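Local coordinates for protein putative phosphosugar isomerase (Silicibacter pomeroyi DSS-3, PDB 3FJ1) that probably binds phosphosugars through two SIS domains, as the isomerase domains of glucosamine-6-phosphate synthase do, although its own reaction is not established, at residues Ile16-Ala19 against Val20-Leu24; Pro105-Val108 against Ala109-Asn113; Ser130-Ala133 against Gly134-His138; Thr153-Phe156 against Val157-Val161; Ser220-Ala223 against Ala224-Lys228. One frame throughout, in Å; residues are numbered along the deposited sequence. Where two conformers were deposited one is given.

Overall arrangement
Four helical stretches and one short turn running into a loop illustrate how local contacts shape a turn from within. Interactions 1 and 4 sit on neighbouring helices, centres 10 Å apart, and mesh directly: V20 CG2 lies 3.7 Å from V157 CG1. Interaction 4 in turn meets interaction 5, whose centre is 14 Å away, where F156 CD1 comes within 3.3 Å of E222 CD, bringing the first SIS domain against the second. Interactions 2 and 3 form a second cluster within the first SIS domain, also 10 Å between centres, with T111 OG1 3.4 Å from L132 CD1. The two clusters do not touch; interactions 3 and 4 stay about 10 Å apart at their nearest atoms.

Interaction 1: Ile16-Ala19 against Val20-Leu24; sequences IPEA and VQRLL
E18 and R22, one helical turn apart, cross at about a right angle, and their meeting is not the salt bridge that the sequence spacing might suggest. It is the aliphatic part of E18 that does the touching: CG lies over one face of the R22 guanidinium, 3.3 Å from NH2. The E18 carboxylate turns beyond this point, leaving OE2 5.0 Å from R22 NH2, and the two charged planes stand 66° apart. The torsions explain the geometry. E18 has CG anti to the backbone N (chi1 -154°) and then bends at chi2, whereas R22 runs extended from CG to NE and brings its flat end back beside the earlier turn. Both residues were modelled in two conformers and touch a crystal neighbour, so this pose is one of two modelled and may be influenced by the crystal.

I16 and V20 form an apolar strip on the inward side. I16 CG2 and V20 CG2 approach loosely, at 4.3 Å, and V20 CG2 also rests against I16 O at 3.4 Å. Beneath the side chains runs a ladder of backbone bonds; the one from V20 N to I16 O is 3.0 Å long and nearly straight, and L23 N reaches A19 O in the same i to i+4 pattern. P17 has no N-H to give, and the helix is kinked here because neither its N nor that of E18 bonds to the preceding turn. I16 and V20 pack on V157 of helix 153-171 and L187 of helix 183-191, the two-sided character of an amphipathic helix.

Interaction 2: Pro105-Val108 against Ala109-Asn113; sequences PDIV and AMTRN
I107 O is gripped twice by a single residue: T111 OG1 gives it a hydrogen bond of 2.8 Å and T111 N one of 3.0 Å, the two donors arriving from opposite faces of the carbonyl plane. The hydroxyl can do this because OG1 stands beside its own backbone N, anti to the carbonyl carbon, a setting (chi1 -52°) that directs it back over the preceding turn, while the methyl CG2 is sent the other way. The neighbouring rungs, such as R112 N to V108 O at 2.8 Å, are ordinary i to i+4 bonds. A valine at T111 would probably keep much of the packing yet leave I107 O with the amide as its sole donor within this turn.

Along the flank the contact is looser. R112 bends at chi3 and folds its guanidinium back along the helix; A109 CA lies 3.8 Å above one face, nearer its border than its centre, and R112 NH1 is 4.0 Å from V108 CG1. A second conformer was modelled, so this pose is not unique. A109 CB, on the first turn, lies 3.3 Å from P105 O.

What surrounds the helix differs from side to side. I107 and T111 press on L132 and V49, and selenomethionine M110 on V49 and A81, whereas the carboxylate of D106 makes a salt bridge to R213 of the second subunit. The segment is the helix of a beta-alpha-beta unit, strand 93-99 to strand 120-125, in the layered alpha/beta fold of an SIS domain.

Interaction 3: Ser130-Ala133 against Gly134-His138; sequences SPLA and GVSAH
L132 O accepts two hydrogen bonds, from S136 OG at 2.9 Å and V135 N at 3.0 Å. The two donors come from opposite faces of the carbonyl plane, each standing well out of it. S136 OG gets there because chi1 (-52°) places it beside its own N. Further bonds close the turn: S136 N reaches A133 O at 3.1 Å, again from above the plane, while the bond from V135 N to P131 O is weak. The spacing has thus shortened from the i to i+4 bond of G134 N to S130 O to i to i+3.

At the other end S130 is the N-cap, its OG accepting from A133 N at 3.2 Å and having a further partner in D127 O. This is a short, weakly bonded helical turn and the loop that follows it, in the crossover from strand 120-125 to strand 138-141 of the parallel SIS sheet.

Apolar contact is slighter. L132 and V135 cross at about a right angle, CD1 to CG2 at 4.2 Å, with V135 CG2 in the crowded position between N and carbonyl carbon. L132 also enters the core against A97 and A123, and P131 packs on V108 of helix 105-116.

Interaction 4: Thr153-Phe156 against Val157-Val161; sequences TKTF and VTSAV
K154 O and T155 O each hold two donors from the next turn, one backbone amide and one hydroxyl. T158 OG1 reaches K154 O at 2.7 Å from above the plane of the carbonyl, while T158 N completes the grip at 2.8 Å. One residue on, S159 OG bonds T155 O at 2.7 Å and S159 N at 3.0 Å, here from opposite faces of the plane. The two hydroxyls get there differently: T158 places OG1 between its N and carbonyl carbon (chi1 60°), S159 places OG beside the N and anti to the carbonyl carbon (chi1 -69°). A valine at T158, lacking the hydroxyl, would probably leave K154 O with the backbone amide as its only donor within this turn, in a buried place.

Around this core of bonds lie the apolar groups. V157 CG2 sits 3.5 Å from T153 O, and V161, one turn further on, packs on L23 of helix 8-41. The methyl of T155, its CG2, passes S159 OG at 4.0 Å. The F156 ring packs on S53, H56 and Y317.

Beyond these lie polar partners at the start of the helix: K154 stretches away to a salt bridge with E15 and a bond to P146 O, and E147 OE1 accepts from T155 N. The touching residues are all buried, and the hydroxyls of T158 and S159 each have an acceptor within their own helix, which would probably lower the cost of placing these polar side chains in the interior between helices and loops.

Interaction 5: Ser220-Ala223 against Ala224-Lys228; sequences SNEA and ALKFK
The backbone from S220 to F227 is regular alpha-helix, with four successive i to i+4 bonds running from A224 N on S220 O to F227 N on A223 O, the one from K226 N to E222 O being 2.9 Å. It belongs to helix 217-231, the helix of the beta-alpha-beta unit between strands 208-212 and 235-239, of the second SIS domain.

One turn apart on this frame, E222 and K226 form a buried salt bridge. K226 NZ gives a short 2.6 Å bond to E222 OE2, on its syn lone pair. The two chains cross at a slant and must fold to meet: E222 has CG anti to its backbone N (chi1 167°) and bends at chi2, while K226 bends at both chi2 and chi4 and curls back over OE2. K226 CE therefore lies 3.3 Å from E222 OE2. Neither group depends on the other alone. S53 OG bonds both E222 OE1 and K226 NZ, Y317 OH bonds OE2, and A151 O accepts from NZ, so the pair is held by several residues of the surrounding core.

L225 lies beside the bridge with CD2 4.1 Å from E222 OE1, and packs on S53 and H56 as well as on P247 of the second subunit. On another flank S220 and N221 turn to S237, and F227 leans its ring toward A235 and V320. Lower on the lysine chain, K226 CG stands 3.2 Å from E222 OE2.

Interaction 1: Ile16-Ala19 against Val20-Leu24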
loop_
_atom_site.group_PDB
_atom_site.type_symbol
_atom_site.label_atom_id
_atom_site.label_comp_id
_atom_site.label_asym_id
_atom_site.label_seq_id
_atom_site.Cartn_x
_atom_site.Cartn_y
_atom_site.Cartn_z
ATOM N N ILE A 16 -8.881 20.548 -16.489
ATOM C CA ILE A 16 -7.682 20.334 -15.666
ATOM C C ILE A 16 -6.614 21.429 -15.840
ATOM O O ILE A 16 -6.143 21.985 -14.850
ATOM C CB ILE A 16 -7.066 18.905 -15.824
ATOM C CG1 ILE A 16 -7.937 17.835 -15.150
ATOM C CG2 ILE A 16 -5.602 18.831 -15.259
ATOM C CD1 ILE A 16 -7.581 16.378 -15.541
ATOM N N PRO A 17 -6.232 21.769 -17.080
ATOM C CA PRO A 17 -5.231 22.846 -17.202
ATOM C C PRO A 17 -5.600 24.195 -16.514
ATOM O O PRO A 17 -4.738 24.770 -15.822
ATOM C CB PRO A 17 -5.089 23.014 -18.717
ATOM C CG PRO A 17 -5.463 21.658 -19.277
ATOM C CD PRO A 17 -6.583 21.198 -18.393
ATOM N N GLU A 18 -6.843 24.685 -16.669
ATOM C CA GLU A 18 -7.247 25.942 -16.047
ATOM C C GLU A 18 -7.390 25.822 -14.531
ATOM O O GLU A 18 -7.178 26.796 -13.814
ATOM C CB GLU A 18 -8.577 26.454 -16.623
ATOM C CG GLU A 18 -8.727 27.966 -16.510
ATOM C CD GLU A 18 -7.825 28.710 -17.492
ATOM O OE1 GLU A 18 -7.592 28.154 -18.585
ATOM O OE2 GLU A 18 -7.356 29.829 -17.177
ATOM N N ALA A 19 -7.781 24.639 -14.057
ATOM C CA ALA A 19 -7.889 24.383 -12.626
ATOM C C ALA A 19 -6.498 24.536 -12.008
ATOM O O ALA A 19 -6.334 25.188 -10.987
ATOM C CB ALA A 19 -8.431 22.973 -12.359
ATOM N N VAL A 20 -5.494 23.897 -12.614
ATOM C CA VAL A 20 -4.106 24.060 -12.169
ATOM C C VAL A 20 -3.676 25.526 -12.216
ATOM O O VAL A 20 -2.996 26.012 -11.320
ATOM C CB VAL A 20 -3.157 23.135 -12.983
ATOM C CG1 VAL A 20 -1.702 23.416 -12.660
ATOM C CG2 VAL A 20 -3.508 21.651 -12.710
ATOM N N GLN A 21 -4.085 26.238 -13.260
ATOM C CA GLN A 21 -3.772 27.660 -13.369
ATOM C C GLN A 21 -4.373 28.442 -12.208
ATOM O O GLN A 21 -3.688 29.281 -11.628
ATOM C CB GLN A 21 -4.243 28.255 -14.702
ATOM C CG GLN A 21 -3.779 29.688 -14.958
ATOM C CD GLN A 21 -2.275 29.791 -14.983
ATOM O OE1 GLN A 21 -1.660 30.309 -14.040
ATOM N NE2 GLN A 21 -1.662 29.226 -16.000
ATOM N N ARG A 22 -5.608 28.130 -11.832
ATOM C CA ARG A 22 -6.254 28.827 -10.707
ATOM C C ARG A 22 -5.531 28.538 -9.405
ATOM O O ARG A 22 -5.338 29.427 -8.610
ATOM C CB ARG A 22 -7.739 28.481 -10.585
ATOM C CG ARG A 22 -8.565 29.065 -11.705
ATOM C CD ARG A 22 -10.047 28.869 -11.499
ATOM N NE ARG A 22 -10.735 29.078 -12.772
ATOM C CZ ARG A 22 -10.916 28.130 -13.697
ATOM N NH1 ARG A 22 -10.453 26.892 -13.514
ATOM N NH2 ARG A 22 -11.554 28.424 -14.818
ATOM N N LEU A 23 -5.116 27.286 -9.213
ATOM C CA LEU A 23 -4.370 26.890 -8.022
ATOM C C LEU A 23 -3.018 27.624 -7.978
ATOM O O LEU A 23 -2.646 28.159 -6.962
ATOM C CB LEU A 23 -4.183 25.360 -8.002
ATOM C CG LEU A 23 -3.276 24.835 -6.894
ATOM C CD1 LEU A 23 -3.768 25.246 -5.502
ATOM C CD2 LEU A 23 -3.165 23.334 -7.099
ATOM N N LEU A 24 -2.308 27.662 -9.096
ATOM C CA LEU A 24 -1.037 28.388 -9.186
ATOM C C LEU A 24 -1.221 29.876 -8.857
ATOM O O LEU A 24 -0.433 30.448 -8.098
ATOM C CB LEU A 24 -0.401 28.201 -10.559
ATOM C CG LEU A 24 0.182 26.830 -10.913
ATOM C CD1 LEU A 24 0.399 26.644 -12.414
ATOM C CD2 LEU A 24 1.503 26.555 -10.127
#

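Interaction 2: Pro105-Val108 against Ala109-Asn113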
loop_
_atom_site.group_PDB
_atom_site.type_symbol
_atom_site.label_atom_id
_atom_site.label_comp_id
_atom_site.label_asym_id
_atom_site.label_seq_id
_atom_site.Cartn_x
_atom_site.Cartn_y
_atom_site.Cartn_z
ATOM N N PRO A 105 -14.764 10.914 8.711
ATOM C CA PRO A 105 -14.464 10.881 10.130
ATOM C C PRO A 105 -13.106 10.265 10.472
ATOM O O PRO A 105 -12.450 10.737 11.382
ATOM C CB PRO A 105 -15.619 10.051 10.717
ATOM C CG PRO A 105 -16.738 10.236 9.739
ATOM C CD PRO A 105 -16.088 10.334 8.412
ATOM N N ASP A 106 -12.711 9.202 9.777
ATOM C CA ASP A 106 -11.409 8.590 10.016
ATOM C C ASP A 106 -10.243 9.529 9.707
ATOM O O ASP A 106 -9.304 9.629 10.483
ATOM C CB ASP A 106 -11.260 7.296 9.214
ATOM C CG ASP A 106 -12.052 6.145 9.800
ATOM O OD1 ASP A 106 -12.726 6.318 10.847
ATOM O OD2 ASP A 106 -12.010 5.067 9.179
ATOM N N ILE A 107 -10.308 10.208 8.566
ATOM C CA ILE A 107 -9.251 11.151 8.171
ATOM C C ILE A 107 -9.186 12.338 9.156
ATOM O O ILE A 107 -8.107 12.776 9.542
ATOM C CB ILE A 107 -9.433 11.592 6.696
ATOM C CG1 ILE A 107 -9.420 10.369 5.757
ATOM C CG2 ILE A 107 -8.412 12.639 6.271
ATOM C CD1 ILE A 107 -8.217 9.454 5.867
ATOM N N VAL A 108 -10.348 12.811 9.581
ATOM C CA VAL A 108 -10.450 13.899 10.548
ATOM C C VAL A 108 -9.867 13.455 11.894
ATOM O O VAL A 108 -9.089 14.198 12.519
ATOM C CB VAL A 108 -11.930 14.383 10.679
ATOM C CG1 VAL A 108 -12.093 15.375 11.824
ATOM C CG2 VAL A 108 -12.400 15.034 9.367
ATOM N N ALA A 109 -10.193 12.229 12.326
ATOM C CA ALA A 109 -9.719 11.704 13.608
ATOM C C ALA A 109 -8.204 11.534 13.655
ATOM O O ALA A 109 -7.584 11.865 14.652
ATOM C CB ALA A 109 -10.397 10.393 13.965
HETATM N N MSE A 110 -7.634 10.990 12.587
HETATM C CA MSE A 110 -6.215 10.756 12.523
HETATM C C MSE A 110 -5.477 12.100 12.489
HETATM O O MSE A 110 -4.459 12.287 13.195
HETATM C CB MSE A 110 -5.898 9.876 11.323
HETATM C CG MSE A 110 -4.473 9.428 11.218
HETATM SE SE MSE A 110 -3.856 8.155 12.594
HETATM C CE MSE A 110 -3.126 9.579 13.637
ATOM N N THR A 111 -5.998 13.029 11.705
ATOM C CA THR A 111 -5.404 14.359 11.608
ATOM C C THR A 111 -5.508 15.115 12.940
ATOM O O THR A 111 -4.539 15.732 13.366
ATOM C CB THR A 111 -5.984 15.174 10.447
ATOM O OG1 THR A 111 -5.909 14.403 9.240
ATOM C CG2 THR A 111 -5.227 16.497 10.298
ATOM N N ARG A 112 -6.639 14.973 13.623
ATOM C CA ARG A 112 -6.835 15.591 14.931
ATOM C C ARG A 112 -5.840 15.028 15.954
ATOM O O ARG A 112 -5.191 15.779 16.695
ATOM C CB ARG A 112 -8.281 15.385 15.429
ATOM C CG ARG A 112 -8.541 15.982 16.813
ATOM C CD ARG A 112 -10.012 15.889 17.246
ATOM N NE ARG A 112 -10.452 14.503 17.451
ATOM C CZ ARG A 112 -11.359 13.852 16.713
ATOM N NH1 ARG A 112 -11.985 14.444 15.693
ATOM N NH2 ARG A 112 -11.651 12.574 17.002
ATOM N N ASN A 113 -5.717 13.707 15.984
ATOM C CA ASN A 113 -4.811 13.022 16.907
ATOM C C ASN A 113 -3.360 13.369 16.633
ATOM O O ASN A 113 -2.545 13.516 17.565
ATOM C CB ASN A 113 -5.009 11.487 16.870
ATOM C CG ASN A 113 -6.191 11.021 17.750
ATOM O OD1 ASN A 113 -7.070 11.829 18.124
ATOM N ND2 ASN A 113 -6.233 9.716 18.059
#

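Interaction 3: Ser130-Ala133 against Gly134-His138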
loop_
_atom_site.group_PDB
_atom_site.type_symbol
_atom_site.label_atom_id
_atom_site.label_comp_id
_atom_site.label_asym_id
_atom_site.label_seq_id
_atom_site.Cartn_x
_atom_site.Cartn_y
_atom_site.Cartn_z
ATOM N N SER A 130 -14.290 22.608 5.643
ATOM C CA SER A 130 -14.607 21.244 6.059
ATOM C C SER A 130 -14.179 20.902 7.477
ATOM O O SER A 130 -13.370 21.603 8.081
ATOM C CB SER A 130 -13.881 20.280 5.133
ATOM O OG SER A 130 -12.502 20.467 5.302
ATOM N N PRO A 131 -14.735 19.817 8.027
ATOM C CA PRO A 131 -14.277 19.311 9.319
ATOM C C PRO A 131 -12.735 19.131 9.400
ATOM O O PRO A 131 -12.130 19.483 10.403
ATOM C CB PRO A 131 -15.031 17.979 9.446
ATOM C CG PRO A 131 -16.312 18.233 8.705
ATOM C CD PRO A 131 -15.900 19.064 7.519
ATOM N N LEU A 132 -12.116 18.615 8.340
ATOM C CA LEU A 132 -10.668 18.428 8.280
ATOM C C LEU A 132 -9.947 19.757 8.399
ATOM O O LEU A 132 -8.993 19.873 9.163
ATOM C CB LEU A 132 -10.275 17.747 6.961
ATOM C CG LEU A 132 -8.792 17.367 6.797
ATOM C CD1 LEU A 132 -8.297 16.403 7.930
ATOM C CD2 LEU A 132 -8.563 16.737 5.381
ATOM N N ALA A 133 -10.392 20.756 7.643
ATOM C CA ALA A 133 -9.808 22.075 7.755
ATOM C C ALA A 133 -9.808 22.488 9.221
ATOM O O ALA A 133 -8.814 23.021 9.738
ATOM C CB ALA A 133 -10.560 23.093 6.895
ATOM N N GLY A 134 -10.907 22.202 9.912
ATOM C CA GLY A 134 -11.073 22.612 11.289
ATOM C C GLY A 134 -10.153 21.996 12.299
ATOM O O GLY A 134 -9.984 22.549 13.388
ATOM N N VAL A 135 -9.564 20.847 11.966
ATOM C CA VAL A 135 -8.598 20.181 12.862
ATOM C C VAL A 135 -7.140 20.330 12.388
ATOM O O VAL A 135 -6.228 19.721 12.976
ATOM C CB VAL A 135 -8.959 18.686 13.108
ATOM C CG1 VAL A 135 -10.395 18.556 13.731
ATOM C CG2 VAL A 135 -8.817 17.847 11.827
ATOM N N SER A 136 -6.903 21.134 11.350
ATOM C CA SER A 136 -5.554 21.375 10.850
ATOM C C SER A 136 -5.011 22.750 11.220
ATOM O O SER A 136 -5.780 23.672 11.410
ATOM C CB SER A 136 -5.512 21.173 9.348
ATOM O OG SER A 136 -6.064 19.897 9.016
ATOM N N ALA A 137 -3.691 22.862 11.351
ATOM C CA ALA A 137 -3.035 24.131 11.617
ATOM C C ALA A 137 -3.089 25.028 10.387
ATOM O O ALA A 137 -3.206 26.246 10.507
ATOM C CB ALA A 137 -1.562 23.916 12.086
ATOM N N HIS A 138 -3.007 24.417 9.203
ATOM C CA HIS A 138 -3.085 25.128 7.948
ATOM C C HIS A 138 -3.895 24.335 6.942
ATOM O O HIS A 138 -3.853 23.104 6.934
ATOM C CB HIS A 138 -1.679 25.329 7.382
ATOM C CG HIS A 138 -0.779 26.093 8.291
ATOM N ND1 HIS A 138 -0.795 27.466 8.359
ATOM C CD2 HIS A 138 0.149 25.683 9.180
ATOM C CE1 HIS A 138 0.072 27.872 9.269
ATOM N NE2 HIS A 138 0.654 26.809 9.790
#

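Interaction 4: Thr153-Phe156 against Val157-Val161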
loop_
_atom_site.group_PDB
_atom_site.type_symbol
_atom_site.label_atom_id
_atom_site.label_comp_id
_atom_site.label_asym_id
_atom_site.label_seq_id
_atom_site.Cartn_x
_atom_site.Cartn_y
_atom_site.Cartn_z
ATOM N N THR A 153 -10.883 13.668 -11.613
ATOM C CA THR A 153 -9.568 13.857 -12.177
ATOM C C THR A 153 -8.932 15.175 -11.698
ATOM O O THR A 153 -7.708 15.271 -11.449
ATOM C CB THR A 153 -9.660 13.812 -13.742
ATOM O OG1 THR A 153 -10.570 14.822 -14.204
ATOM C CG2 THR A 153 -10.159 12.423 -14.262
ATOM N N LYS A 154 -9.750 16.209 -11.586
ATOM C CA LYS A 154 -9.251 17.493 -11.140
ATOM C C LYS A 154 -8.698 17.409 -9.718
ATOM O O LYS A 154 -7.660 17.992 -9.404
ATOM C CB LYS A 154 -10.359 18.543 -11.190
ATOM C CG LYS A 154 -10.784 18.883 -12.580
ATOM C CD LYS A 154 -11.750 20.091 -12.612
ATOM C CE LYS A 154 -13.070 19.878 -11.863
ATOM N NZ LYS A 154 -13.873 21.150 -11.926
ATOM N N THR A 155 -9.448 16.738 -8.859
ATOM C CA THR A 155 -9.050 16.555 -7.474
ATOM C C THR A 155 -7.691 15.862 -7.392
ATOM O O THR A 155 -6.823 16.288 -6.639
ATOM C CB THR A 155 -10.122 15.772 -6.692
ATOM O OG1 THR A 155 -11.265 16.619 -6.490
ATOM C CG2 THR A 155 -9.596 15.340 -5.321
ATOM N N PHE A 156 -7.505 14.771 -8.141
ATOM C CA PHE A 156 -6.184 14.110 -8.127
ATOM C C PHE A 156 -5.044 15.061 -8.561
ATOM O O PHE A 156 -4.042 15.220 -7.855
ATOM C CB PHE A 156 -6.171 12.863 -9.006
ATOM C CG PHE A 156 -4.863 12.140 -8.944
ATOM C CD1 PHE A 156 -4.633 11.208 -7.964
ATOM C CD2 PHE A 156 -3.812 12.491 -9.779
ATOM C CE1 PHE A 156 -3.422 10.557 -7.866
ATOM C CE2 PHE A 156 -2.563 11.833 -9.690
ATOM C CZ PHE A 156 -2.373 10.866 -8.704
ATOM N N VAL A 157 -5.213 15.680 -9.723
ATOM C CA VAL A 157 -4.165 16.544 -10.297
ATOM C C VAL A 157 -3.859 17.726 -9.411
ATOM O O VAL A 157 -2.703 17.936 -9.071
ATOM C CB VAL A 157 -4.477 16.955 -11.756
ATOM C CG1 VAL A 157 -3.453 17.959 -12.256
ATOM C CG2 VAL A 157 -4.504 15.703 -12.672
ATOM N N THR A 158 -4.883 18.475 -9.004
ATOM C CA THR A 158 -4.687 19.657 -8.157
ATOM C C THR A 158 -4.165 19.329 -6.748
ATOM O O THR A 158 -3.367 20.092 -6.199
ATOM C CB THR A 158 -5.954 20.539 -8.043
ATOM O OG1 THR A 158 -7.037 19.793 -7.480
ATOM C CG2 THR A 158 -6.351 21.122 -9.422
ATOM N N SER A 159 -4.593 18.203 -6.180
ATOM C CA SER A 159 -4.054 17.756 -4.878
ATOM C C SER A 159 -2.531 17.571 -4.981
ATOM O O SER A 159 -1.745 18.046 -4.127
ATOM C CB SER A 159 -4.739 16.472 -4.400
ATOM O OG SER A 159 -6.111 16.700 -4.025
ATOM N N ALA A 160 -2.107 16.836 -6.014
ATOM C CA ALA A 160 -0.718 16.598 -6.226
ATOM C C ALA A 160 0.048 17.893 -6.499
ATOM O O ALA A 160 1.115 18.101 -5.921
ATOM C CB ALA A 160 -0.492 15.532 -7.343
ATOM N N VAL A 161 -0.513 18.777 -7.326
ATOM C CA VAL A 161 0.132 20.039 -7.627
ATOM C C VAL A 161 0.301 20.892 -6.366
ATOM O O VAL A 161 1.399 21.426 -6.129
ATOM C CB VAL A 161 -0.598 20.818 -8.734
ATOM C CG1 VAL A 161 -0.082 22.221 -8.818
ATOM C CG2 VAL A 161 -0.409 20.074 -10.080
#

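Interaction 5: Ser220-Ala223 against Ala224-Lys228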
loop_
_atom_site.group_PDB
_atom_site.type_symbol
_atom_site.label_atom_id
_atom_site.label_comp_id
_atom_site.label_asym_id
_atom_site.label_seq_id
_atom_site.Cartn_x
_atom_site.Cartn_y
_atom_site.Cartn_z
ATOM N N SER A 220 0.597 5.021 -11.556
ATOM C CA SER A 220 0.240 3.680 -11.998
ATOM C C SER A 220 -0.903 3.136 -11.090
ATOM O O SER A 220 -1.876 2.538 -11.563
ATOM C CB SER A 220 1.467 2.758 -11.949
ATOM O OG SER A 220 1.138 1.458 -12.424
ATOM N N ASN A 221 -0.800 3.381 -9.798
ATOM C CA ASN A 221 -1.816 2.919 -8.829
ATOM C C ASN A 221 -3.139 3.663 -9.078
ATOM O O ASN A 221 -4.222 3.093 -9.073
ATOM C CB ASN A 221 -1.357 3.201 -7.379
ATOM C CG ASN A 221 -0.217 2.311 -6.929
ATOM O OD1 ASN A 221 0.157 1.363 -7.628
ATOM N ND2 ASN A 221 0.340 2.604 -5.767
ATOM N N GLU A 222 -3.032 4.966 -9.275
ATOM C CA GLU A 222 -4.211 5.831 -9.550
ATOM C C GLU A 222 -4.905 5.393 -10.835
ATOM O O GLU A 222 -6.131 5.333 -10.896
ATOM C CB GLU A 222 -3.749 7.303 -9.651
ATOM C CG GLU A 222 -4.743 8.357 -10.236
ATOM C CD GLU A 222 -6.022 8.592 -9.433
ATOM O OE1 GLU A 222 -6.159 8.028 -8.338
ATOM O OE2 GLU A 222 -6.917 9.356 -9.928
ATOM N N ALA A 223 -4.106 5.086 -11.850
ATOM C CA ALA A 223 -4.620 4.667 -13.159
ATOM C C ALA A 223 -5.463 3.380 -13.036
ATOM O O ALA A 223 -6.592 3.316 -13.549
ATOM C CB ALA A 223 -3.468 4.483 -14.136
ATOM N N ALA A 224 -4.940 2.377 -12.330
ATOM C CA ALA A 224 -5.699 1.139 -12.119
ATOM C C ALA A 224 -7.013 1.425 -11.359
ATOM O O ALA A 224 -8.064 0.915 -11.736
ATOM C CB ALA A 224 -4.876 0.061 -11.435
ATOM N N LEU A 225 -6.954 2.272 -10.335
ATOM C CA LEU A 225 -8.139 2.627 -9.571
ATOM C C LEU A 225 -9.219 3.234 -10.467
ATOM O O LEU A 225 -10.364 2.754 -10.503
ATOM C CB LEU A 225 -7.790 3.608 -8.448
ATOM C CG LEU A 225 -8.977 4.189 -7.666
ATOM C CD1 LEU A 225 -9.821 3.040 -7.083
ATOM C CD2 LEU A 225 -8.540 5.170 -6.584
ATOM N N LYS A 226 -8.843 4.273 -11.207
ATOM C CA LYS A 226 -9.815 5.006 -11.995
ATOM C C LYS A 226 -10.349 4.216 -13.206
ATOM O O LYS A 226 -11.510 4.410 -13.620
ATOM C CB LYS A 226 -9.305 6.392 -12.373
ATOM C CG LYS A 226 -8.998 7.270 -11.139
ATOM C CD LYS A 226 -10.205 7.471 -10.197
ATOM C CE LYS A 226 -9.849 8.309 -8.912
ATOM N NZ LYS A 226 -9.374 9.699 -9.129
ATOM N N PHE A 227 -9.539 3.306 -13.727
ATOM C CA PHE A 227 -10.004 2.422 -14.792
ATOM C C PHE A 227 -11.137 1.549 -14.264
ATOM O O PHE A 227 -12.165 1.421 -14.913
ATOM C CB PHE A 227 -8.854 1.571 -15.297
ATOM C CG PHE A 227 -9.227 0.653 -16.421
ATOM C CD1 PHE A 227 -9.290 1.115 -17.714
ATOM C CD2 PHE A 227 -9.499 -0.683 -16.179
ATOM C CE1 PHE A 227 -9.618 0.237 -18.760
ATOM C CE2 PHE A 227 -9.823 -1.544 -17.212
ATOM C CZ PHE A 227 -9.888 -1.084 -18.499
ATOM N N LYS A 228 -10.966 0.981 -13.064
ATOM C CA LYS A 228 -12.022 0.166 -12.446
ATOM C C LYS A 228 -13.271 0.989 -12.147
ATOM O O LYS A 228 -14.401 0.555 -12.417
ATOM C CB LYS A 228 -11.520 -0.502 -11.156
ATOM C CG LYS A 228 -10.417 -1.556 -11.381
ATOM C CD LYS A 228 -9.966 -2.220 -10.080
ATOM C CE LYS A 228 -9.160 -1.316 -9.215
ATOM N NZ LYS A 228 -8.749 -2.044 -7.960
#